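Local coordinates for protein beta-N-acetylhexosaminidase (Streptomyces plicatus, PDB 1JAK) that hydrolyses terminal N-acetylhexosamine residues from glycans, as a family 20 glycosidase thought to use substrate-assisted catalysis, at residues His169-Asp181 with Gly226-Ala240. Numbering follows the deposited sequence.
Sequences HFFGVDEVKRYID and GYYTKAEYKEIVRYA
K177 lays its aliphatic chain over one face of the Y239 ring, with CG over the face and 3.7 Å from the ring centroid, a CH-pi contact. This contact joins segments 173-181 and 230-240 of two neighbouring helices of the (beta/alpha)8 barrel, axes 10.2 Å apart at closest approach and 16° from parallel, outside strand 190-194. Beyond CG the lysine is extended, which carries NZ past the ring to E235 OE2 (2.8 Å) on that oxygen's anti lone pair. The same OE2 accepts from R238 NH2 while R238 NE takes OE1, each on the syn side and both tilted out of the carboxylate plane, a side-on grip completing a salt-bridge network. At the ring's far end Y239 OH donates to the syn lone pair of D181 OD2 (2.7 Å); D181 OD1 is paired with R243. A leucine in place of Y239 would probably leave D181 OD2 without this donor and K177 without a flat surface to lie on. Between the helices V173, V176 and I180 meet I236, with V176 CG1 3.9 Å from I236 CG2. Y228, from the loop before its helix, has F170 CE1 over the rim of one face, the two rings oblique, and helix residue I236 CD1 over the centre of the other. F170 CG stands anti to the backbone N (chi1 -179°), turning one ring face onto G226 CA. Y228 OH donates to F171 O at 2.7 Å, the C=O...donor angle being 171°.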
ATOM      1  N   HIS A 169     -12.954  -5.125  -9.891  1.00  7.28           N
ATOM      2  CA  HIS A 169     -13.005  -4.241 -11.049  1.00  7.62           C
ATOM      3  C   HIS A 169     -11.545  -4.146 -11.468  1.00  7.78           C
ATOM      4  O   HIS A 169     -10.665  -3.930 -10.636  1.00  7.30           O
ATOM      5  CB  HIS A 169     -13.559  -2.850 -10.736  1.00  7.87           C
ATOM      6  CG  HIS A 169     -15.055  -2.795 -10.677  1.00  7.56           C
ATOM      7  ND1 HIS A 169     -15.752  -2.873  -9.493  1.00  7.34           N
ATOM      8  CD2 HIS A 169     -15.985  -2.684 -11.655  1.00  8.21           C
ATOM      9  CE1 HIS A 169     -17.049  -2.810  -9.741  1.00  7.79           C
ATOM     10  NE2 HIS A 169     -17.217  -2.695 -11.046  1.00  8.36           N
ATOM     11  N   PHE A 170     -11.284  -4.340 -12.753  1.00  7.02           N
ATOM     12  CA  PHE A 170      -9.920  -4.287 -13.247  1.00  7.55           C
ATOM     13  C   PHE A 170      -9.439  -2.857 -13.445  1.00  8.62           C
ATOM     14  O   PHE A 170     -10.198  -1.983 -13.862  1.00  8.27           O
ATOM     15  CB  PHE A 170      -9.817  -5.040 -14.579  1.00  8.11           C
ATOM     16  CG  PHE A 170      -8.432  -5.057 -15.163  1.00  8.96           C
ATOM     17  CD1 PHE A 170      -7.403  -5.753 -14.530  1.00  8.40           C
ATOM     18  CD2 PHE A 170      -8.153  -4.372 -16.344  1.00  9.82           C
ATOM     19  CE1 PHE A 170      -6.114  -5.766 -15.064  1.00  9.16           C
ATOM     20  CE2 PHE A 170      -6.868  -4.378 -16.889  1.00  9.67           C
ATOM     21  CZ  PHE A 170      -5.846  -5.075 -16.249  1.00  9.85           C
ATOM     22  N   PHE A 171      -8.174  -2.627 -13.118  1.00  8.16           N
ATOM     23  CA  PHE A 171      -7.547  -1.329 -13.306  1.00  8.57           C
ATOM     24  C   PHE A 171      -6.264  -1.610 -14.071  1.00  8.65           C
ATOM     25  O   PHE A 171      -5.468  -2.457 -13.669  1.00  9.40           O
ATOM     26  CB  PHE A 171      -7.259  -0.660 -11.957  1.00  8.00           C
ATOM     27  CG  PHE A 171      -8.501  -0.224 -11.237  1.00  8.83           C
ATOM     28  CD1 PHE A 171      -9.188  -1.103 -10.402  1.00  8.86           C
ATOM     29  CD2 PHE A 171      -9.030   1.047 -11.452  1.00  9.26           C
ATOM     30  CE1 PHE A 171     -10.387  -0.721  -9.796  1.00  8.86           C
ATOM     31  CE2 PHE A 171     -10.230   1.436 -10.851  1.00 10.43           C
ATOM     32  CZ  PHE A 171     -10.909   0.549 -10.022  1.00  8.92           C
ATOM     33  N   GLY A 172      -6.089  -0.915 -15.192  1.00  8.72           N
ATOM     34  CA  GLY A 172      -4.918  -1.118 -16.025  1.00  9.03           C
ATOM     35  C   GLY A 172      -3.619  -0.615 -15.432  1.00  8.82           C
ATOM     36  O   GLY A 172      -3.605   0.021 -14.378  1.00  8.12           O
ATOM     37  N   VAL A 173      -2.521  -0.896 -16.124  1.00  8.77           N
ATOM     38  CA  VAL A 173      -1.203  -0.477 -15.666  1.00  7.97           C
ATOM     39  C   VAL A 173      -1.152   1.000 -15.282  1.00  7.46           C
ATOM     40  O   VAL A 173      -0.692   1.340 -14.193  1.00  8.04           O
ATOM     41  CB  VAL A 173      -0.128  -0.754 -16.744  1.00  8.12           C
ATOM     42  CG1 VAL A 173       1.205  -0.133 -16.339  1.00  9.10           C
ATOM     43  CG2 VAL A 173       0.039  -2.258 -16.928  1.00  8.93           C
ATOM     44  N   ASP A 174      -1.629   1.878 -16.159  1.00  7.90           N
ATOM     45  CA  ASP A 174      -1.582   3.304 -15.859  1.00  7.80           C
ATOM     46  C   ASP A 174      -2.399   3.694 -14.635  1.00  8.06           C
ATOM     47  O   ASP A 174      -2.014   4.596 -13.891  1.00  8.11           O
ATOM     48  CB  ASP A 174      -2.022   4.127 -17.072  1.00  9.27           C
ATOM     49  CG  ASP A 174      -1.009   4.081 -18.199  1.00 13.30           C
ATOM     50  OD1 ASP A 174       0.180   3.820 -17.918  1.00 12.91           O
ATOM     51  OD2 ASP A 174      -1.395   4.321 -19.363  1.00 13.20           O
ATOM     52  N   GLU A 175      -3.526   3.022 -14.419  1.00  7.36           N
ATOM     53  CA  GLU A 175      -4.348   3.332 -13.258  1.00  7.89           C
ATOM     54  C   GLU A 175      -3.662   2.814 -11.995  1.00  7.37           C
ATOM     55  O   GLU A 175      -3.768   3.420 -10.928  1.00  7.56           O
ATOM     56  CB  GLU A 175      -5.747   2.731 -13.426  1.00  8.70           C
ATOM     57  CG  GLU A 175      -6.461   3.315 -14.636  1.00 13.54           C
ATOM     58  CD  GLU A 175      -7.825   2.714 -14.892  1.00 17.98           C
ATOM     59  OE1 GLU A 175      -7.948   1.471 -14.886  1.00 20.47           O
ATOM     60  OE2 GLU A 175      -8.774   3.490 -15.122  1.00 22.15           O
ATOM     61  N   VAL A 176      -2.944   1.701 -12.117  1.00  6.41           N
ATOM     62  CA  VAL A 176      -2.226   1.162 -10.968  1.00  7.19           C
ATOM     63  C   VAL A 176      -1.042   2.080 -10.661  1.00  7.80           C
ATOM     64  O   VAL A 176      -0.720   2.315  -9.498  1.00  7.74           O
ATOM     65  CB  VAL A 176      -1.735  -0.277 -11.229  1.00  6.74           C
ATOM     66  CG1 VAL A 176      -0.845  -0.748 -10.084  1.00  8.25           C
ATOM     67  CG2 VAL A 176      -2.936  -1.205 -11.360  1.00  8.45           C
ATOM     68  N   LYS A 177      -0.398   2.608 -11.703  1.00  6.71           N
ATOM     69  CA  LYS A 177       0.725   3.524 -11.503  1.00  5.93           C
ATOM     70  C   LYS A 177       0.218   4.759 -10.765  1.00  5.98           C
ATOM     71  O   LYS A 177       0.906   5.307  -9.902  1.00  6.64           O
ATOM     72  CB  LYS A 177       1.337   3.939 -12.844  1.00  5.84           C
ATOM     73  CG  LYS A 177       2.159   2.853 -13.501  1.00  6.35           C
ATOM     74  CD  LYS A 177       2.796   3.355 -14.789  1.00  6.38           C
ATOM     75  CE  LYS A 177       3.707   2.295 -15.390  1.00  7.22           C
ATOM     76  NZ  LYS A 177       4.328   2.753 -16.669  1.00  7.20           N
ATOM     77  N   ARG A 178      -0.985   5.197 -11.117  1.00  6.40           N
ATOM     78  CA  ARG A 178      -1.589   6.350 -10.467  1.00  6.47           C
ATOM     79  C   ARG A 178      -1.796   6.061  -8.980  1.00  7.75           C
ATOM     80  O   ARG A 178      -1.481   6.896  -8.132  1.00  6.72           O
ATOM     81  CB  ARG A 178      -2.927   6.697 -11.134  1.00  7.51           C
ATOM     82  CG  ARG A 178      -3.788   7.677 -10.343  1.00  8.37           C
ATOM     83  CD  ARG A 178      -4.970   8.167 -11.170  1.00  8.10           C
ATOM     84  NE  ARG A 178      -6.058   8.683 -10.340  1.00  9.53           N
ATOM     85  CZ  ARG A 178      -7.076   9.404 -10.803  1.00 11.14           C
ATOM     86  NH1 ARG A 178      -7.146   9.705 -12.097  1.00 11.35           N
ATOM     87  NH2 ARG A 178      -8.033   9.815  -9.979  1.00 10.09           N
ATOM     88  N   TYR A 179      -2.309   4.875  -8.657  1.00  7.00           N
ATOM     89  CA  TYR A 179      -2.531   4.541  -7.253  1.00  6.42           C
ATOM     90  C   TYR A 179      -1.191   4.412  -6.528  1.00  7.08           C
ATOM     91  O   TYR A 179      -1.069   4.776  -5.357  1.00  7.76           O
ATOM     92  CB  TYR A 179      -3.335   3.245  -7.116  1.00  7.07           C
ATOM     93  CG  TYR A 179      -3.966   3.107  -5.749  1.00  6.82           C
ATOM     94  CD1 TYR A 179      -4.982   3.973  -5.343  1.00  8.25           C
ATOM     95  CD2 TYR A 179      -3.509   2.156  -4.839  1.00  7.31           C
ATOM     96  CE1 TYR A 179      -5.525   3.901  -4.060  1.00  8.76           C
ATOM     97  CE2 TYR A 179      -4.046   2.074  -3.549  1.00  7.22           C
ATOM     98  CZ  TYR A 179      -5.051   2.953  -3.170  1.00  8.27           C
ATOM     99  OH  TYR A 179      -5.578   2.897  -1.899  1.00  7.97           O
ATOM    100  N   ILE A 180      -0.189   3.888  -7.226  1.00  5.67           N
ATOM    101  CA  ILE A 180       1.144   3.753  -6.648  1.00  7.01           C
ATOM    102  C   ILE A 180       1.633   5.140  -6.237  1.00  8.44           C
ATOM    103  O   ILE A 180       2.176   5.320  -5.146  1.00  6.91           O
ATOM    104  CB  ILE A 180       2.126   3.125  -7.672  1.00  7.07           C
ATOM    105  CG1 ILE A 180       1.914   1.609  -7.708  1.00  7.39           C
ATOM    106  CG2 ILE A 180       3.574   3.481  -7.322  1.00  7.30           C
ATOM    107  CD1 ILE A 180       2.630   0.905  -8.844  1.00  7.52           C
ATOM    108  N   ASP A 181       1.430   6.130  -7.101  1.00  7.47           N
ATOM    109  CA  ASP A 181       1.873   7.475  -6.765  1.00  7.66           C
ATOM    110  C   ASP A 181       1.101   8.042  -5.578  1.00  7.68           C
ATOM    111  O   ASP A 181       1.656   8.800  -4.782  1.00  8.75           O
ATOM    112  CB  ASP A 181       1.774   8.388  -7.989  1.00 10.59           C
ATOM    113  CG  ASP A 181       2.754   7.988  -9.081  1.00 12.23           C
ATOM    114  OD1 ASP A 181       3.847   7.492  -8.736  1.00 15.19           O
ATOM    115  OD2 ASP A 181       2.446   8.178 -10.273  1.00 18.51           O
ATOM    116  N   GLY A 226     -10.316  -7.646 -18.047  1.00  9.01           N
ATOM    117  CA  GLY A 226      -8.935  -7.310 -18.331  1.00  7.13           C
ATOM    118  C   GLY A 226      -7.964  -8.136 -17.514  1.00  6.96           C
ATOM    119  O   GLY A 226      -8.361  -8.859 -16.603  1.00  7.13           O
ATOM    120  N   TYR A 227      -6.685  -8.048 -17.854  1.00  7.03           N
ATOM    121  CA  TYR A 227      -5.653  -8.770 -17.118  1.00  6.98           C
ATOM    122  C   TYR A 227      -4.309  -8.229 -17.557  1.00  7.55           C
ATOM    123  O   TYR A 227      -4.219  -7.530 -18.569  1.00  8.73           O
ATOM    124  CB  TYR A 227      -5.726 -10.280 -17.387  1.00  6.64           C
ATOM    125  CG  TYR A 227      -5.448 -10.680 -18.820  1.00  5.71           C
ATOM    126  CD1 TYR A 227      -4.140 -10.874 -19.274  1.00  6.63           C
ATOM    127  CD2 TYR A 227      -6.494 -10.840 -19.729  1.00  7.58           C
ATOM    128  CE1 TYR A 227      -3.884 -11.214 -20.605  1.00  8.39           C
ATOM    129  CE2 TYR A 227      -6.249 -11.179 -21.055  1.00  9.16           C
ATOM    130  CZ  TYR A 227      -4.946 -11.363 -21.486  1.00 10.09           C
ATOM    131  OH  TYR A 227      -4.716 -11.688 -22.805  1.00 11.77           O
ATOM    132  N   TYR A 228      -3.273  -8.538 -16.790  1.00  7.81           N
ATOM    133  CA  TYR A 228      -1.936  -8.087 -17.129  1.00  7.52           C
ATOM    134  C   TYR A 228      -1.163  -9.186 -17.817  1.00  8.20           C
ATOM    135  O   TYR A 228      -1.190 -10.335 -17.383  1.00  8.84           O
ATOM    136  CB  TYR A 228      -1.133  -7.706 -15.885  1.00  7.46           C
ATOM    137  CG  TYR A 228      -1.830  -6.762 -14.953  1.00  5.98           C
ATOM    138  CD1 TYR A 228      -2.261  -5.514 -15.390  1.00  8.10           C
ATOM    139  CD2 TYR A 228      -2.068  -7.121 -13.627  1.00  7.28           C
ATOM    140  CE1 TYR A 228      -2.914  -4.645 -14.529  1.00  7.59           C
ATOM    141  CE2 TYR A 228      -2.721  -6.261 -12.761  1.00  7.45           C
ATOM    142  CZ  TYR A 228      -3.144  -5.028 -13.217  1.00  8.75           C
ATOM    143  OH  TYR A 228      -3.822  -4.193 -12.368  1.00  8.60           O
ATOM    144  N   THR A 229      -0.473  -8.826 -18.890  1.00  9.65           N
ATOM    145  CA  THR A 229       0.390  -9.775 -19.568  1.00  9.41           C
ATOM    146  C   THR A 229       1.592  -9.819 -18.628  1.00  9.97           C
ATOM    147  O   THR A 229       1.701  -8.987 -17.724  1.00  9.62           O
ATOM    148  CB  THR A 229       0.876  -9.237 -20.923  1.00 11.05           C
ATOM    149  OG1 THR A 229       1.471  -7.946 -20.732  1.00  8.29           O
ATOM    150  CG2 THR A 229      -0.273  -9.126 -21.904  1.00  9.74           C
ATOM    151  N   LYS A 230       2.490 -10.776 -18.827  1.00 10.18           N
ATOM    152  CA  LYS A 230       3.684 -10.866 -17.993  1.00 12.01           C
ATOM    153  C   LYS A 230       4.446  -9.543 -18.091  1.00 11.04           C
ATOM    154  O   LYS A 230       4.948  -9.027 -17.092  1.00 11.61           O
ATOM    155  CB  LYS A 230       4.591 -11.994 -18.485  1.00 14.20           C
ATOM    156  CG  LYS A 230       3.929 -13.351 -18.610  1.00 21.31           C
ATOM    157  CD  LYS A 230       3.852 -14.064 -17.287  1.00 24.36           C
ATOM    158  CE  LYS A 230       3.544 -15.541 -17.484  1.00 25.06           C
ATOM    159  NZ  LYS A 230       3.437 -16.240 -16.179  1.00 27.81           N
ATOM    160  N   ALA A 231       4.528  -8.999 -19.305  1.00 11.32           N
ATOM    161  CA  ALA A 231       5.236  -7.741 -19.533  1.00 10.92           C
ATOM    162  C   ALA A 231       4.612  -6.587 -18.755  1.00 11.37           C
ATOM    163  O   ALA A 231       5.321  -5.787 -18.144  1.00 10.71           O
ATOM    164  CB  ALA A 231       5.252  -7.410 -21.023  1.00 13.37           C
ATOM    165  N   GLU A 232       3.286  -6.491 -18.788  1.00 10.15           N
ATOM    166  CA  GLU A 232       2.606  -5.425 -18.059  1.00  9.85           C
ATOM    167  C   GLU A 232       2.868  -5.563 -16.572  1.00  9.27           C
ATOM    168  O   GLU A 232       3.109  -4.575 -15.882  1.00  8.59           O
ATOM    169  CB  GLU A 232       1.098  -5.462 -18.307  1.00  8.68           C
ATOM    170  CG  GLU A 232       0.680  -4.897 -19.648  1.00 10.97           C
ATOM    171  CD  GLU A 232      -0.816  -4.947 -19.842  1.00 13.88           C
ATOM    172  OE1 GLU A 232      -1.368  -6.063 -19.831  1.00 15.05           O
ATOM    173  OE2 GLU A 232      -1.434  -3.873 -20.004  1.00 18.29           O
ATOM    174  N   TYR A 233       2.816  -6.796 -16.076  1.00  9.67           N
ATOM    175  CA  TYR A 233       3.053  -7.028 -14.662  1.00  9.17           C
ATOM    176  C   TYR A 233       4.473  -6.610 -14.294  1.00  9.84           C
ATOM    177  O   TYR A 233       4.697  -5.987 -13.255  1.00  8.15           O
ATOM    178  CB  TYR A 233       2.850  -8.498 -14.306  1.00 10.85           C
ATOM    179  CG  TYR A 233       2.910  -8.725 -12.821  1.00 11.68           C
ATOM    180  CD1 TYR A 233       1.873  -8.292 -11.996  1.00 13.92           C
ATOM    181  CD2 TYR A 233       4.027  -9.311 -12.226  1.00 11.46           C
ATOM    182  CE1 TYR A 233       1.943  -8.431 -10.621  1.00 15.53           C
ATOM    183  CE2 TYR A 233       4.109  -9.454 -10.840  1.00 15.08           C
ATOM    184  CZ  TYR A 233       3.059  -9.008 -10.050  1.00 14.87           C
ATOM    185  OH  TYR A 233       3.122  -9.128  -8.684  1.00 20.84           O
ATOM    186  N   LYS A 234       5.433  -6.962 -15.144  1.00 10.02           N
ATOM    187  CA  LYS A 234       6.824  -6.594 -14.900  1.00 11.42           C
ATOM    188  C   LYS A 234       6.962  -5.073 -14.823  1.00 10.67           C
ATOM    189  O   LYS A 234       7.732  -4.551 -14.015  1.00 10.52           O
ATOM    190  CB  LYS A 234       7.728  -7.129 -16.017  1.00 13.20           C
ATOM    191  CG  LYS A 234       7.778  -8.641 -16.130  1.00 19.74           C
ATOM    192  CD  LYS A 234       8.687  -9.053 -17.282  1.00 23.18           C
ATOM    193  CE  LYS A 234       8.591 -10.539 -17.574  1.00 26.79           C
ATOM    194  NZ  LYS A 234       9.442 -10.924 -18.738  1.00 29.48           N
ATOM    195  N   GLU A 235       6.216  -4.367 -15.668  1.00 10.22           N
ATOM    196  CA  GLU A 235       6.258  -2.905 -15.692  1.00  9.34           C
ATOM    197  C   GLU A 235       5.680  -2.326 -14.404  1.00  8.75           C
ATOM    198  O   GLU A 235       6.180  -1.328 -13.883  1.00  7.62           O
ATOM    199  CB  GLU A 235       5.497  -2.377 -16.913  1.00 10.13           C
ATOM    200  CG  GLU A 235       5.346  -0.855 -16.987  1.00 10.50           C
ATOM    201  CD  GLU A 235       6.667  -0.095 -16.935  1.00 11.65           C
ATOM    202  OE1 GLU A 235       7.739  -0.697 -17.166  1.00 12.77           O
ATOM    203  OE2 GLU A 235       6.629   1.126 -16.671  1.00 13.29           O
ATOM    204  N   ILE A 236       4.621  -2.943 -13.887  1.00  7.33           N
ATOM    205  CA  ILE A 236       4.035  -2.474 -12.634  1.00  8.09           C
ATOM    206  C   ILE A 236       5.066  -2.660 -11.520  1.00  8.22           C
ATOM    207  O   ILE A 236       5.263  -1.777 -10.684  1.00  7.98           O
ATOM    208  CB  ILE A 236       2.747  -3.262 -12.278  1.00  8.56           C
ATOM    209  CG1 ILE A 236       1.632  -2.904 -13.267  1.00  9.94           C
ATOM    210  CG2 ILE A 236       2.322  -2.949 -10.843  1.00  9.73           C
ATOM    211  CD1 ILE A 236       0.322  -3.654 -13.031  1.00 10.96           C
ATOM    212  N   VAL A 237       5.731  -3.812 -11.511  1.00  8.19           N
ATOM    213  CA  VAL A 237       6.738  -4.088 -10.494  1.00  8.51           C
ATOM    214  C   VAL A 237       7.900  -3.102 -10.604  1.00  8.72           C
ATOM    215  O   VAL A 237       8.408  -2.615  -9.591  1.00  9.46           O
ATOM    216  CB  VAL A 237       7.276  -5.534 -10.618  1.00  9.39           C
ATOM    217  CG1 VAL A 237       8.446  -5.744  -9.672  1.00  8.88           C
ATOM    218  CG2 VAL A 237       6.168  -6.526 -10.296  1.00  8.47           C
ATOM    219  N   ARG A 238       8.314  -2.799 -11.830  1.00  9.06           N
ATOM    220  CA  ARG A 238       9.418  -1.865 -12.039  1.00  8.83           C
ATOM    221  C   ARG A 238       9.042  -0.467 -11.558  1.00  7.59           C
ATOM    222  O   ARG A 238       9.823   0.195 -10.873  1.00  8.20           O
ATOM    223  CB  ARG A 238       9.794  -1.795 -13.521  1.00 10.65           C
ATOM    224  CG  ARG A 238      11.002  -0.901 -13.800  1.00 12.55           C
ATOM    225  CD  ARG A 238      11.029  -0.448 -15.253  1.00 14.79           C
ATOM    226  NE  ARG A 238       9.905   0.437 -15.553  1.00 15.32           N
ATOM    227  CZ  ARG A 238       9.776   1.673 -15.079  1.00 17.33           C
ATOM    228  NH1 ARG A 238      10.705   2.184 -14.281  1.00 17.48           N
ATOM    229  NH2 ARG A 238       8.708   2.396 -15.389  1.00 16.22           N
ATOM    230  N   TYR A 239       7.843  -0.020 -11.925  1.00  7.81           N
ATOM    231  CA  TYR A 239       7.375   1.304 -11.531  1.00  8.04           C
ATOM    232  C   TYR A 239       7.262   1.374 -10.010  1.00  8.56           C
ATOM    233  O   TYR A 239       7.679   2.354  -9.389  1.00  8.25           O
ATOM    234  CB  TYR A 239       6.013   1.597 -12.164  1.00  7.73           C
ATOM    235  CG  TYR A 239       5.583   3.044 -12.048  1.00  8.24           C
ATOM    236  CD1 TYR A 239       6.107   4.015 -12.898  1.00  9.63           C
ATOM    237  CD2 TYR A 239       4.659   3.443 -11.081  1.00  8.35           C
ATOM    238  CE1 TYR A 239       5.724   5.353 -12.792  1.00  9.49           C
ATOM    239  CE2 TYR A 239       4.269   4.778 -10.964  1.00  9.29           C
ATOM    240  CZ  TYR A 239       4.807   5.725 -11.826  1.00 10.25           C
ATOM    241  OH  TYR A 239       4.426   7.043 -11.732  1.00 12.37           O
ATOM    242  N   ALA A 240       6.694   0.330  -9.411  1.00  8.46           N
ATOM    243  CA  ALA A 240       6.549   0.287  -7.961  1.00  8.18           C
ATOM    244  C   ALA A 240       7.927   0.346  -7.311  1.00  8.55           C
ATOM    245  O   ALA A 240       8.123   1.043  -6.318  1.00  9.55           O
ATOM    246  CB  ALA A 240       5.824  -0.991  -7.538  1.00  7.83           C
TER
HETATM  247  O   HOH W   1      -2.848  -2.060 -18.715  1.00 16.18           O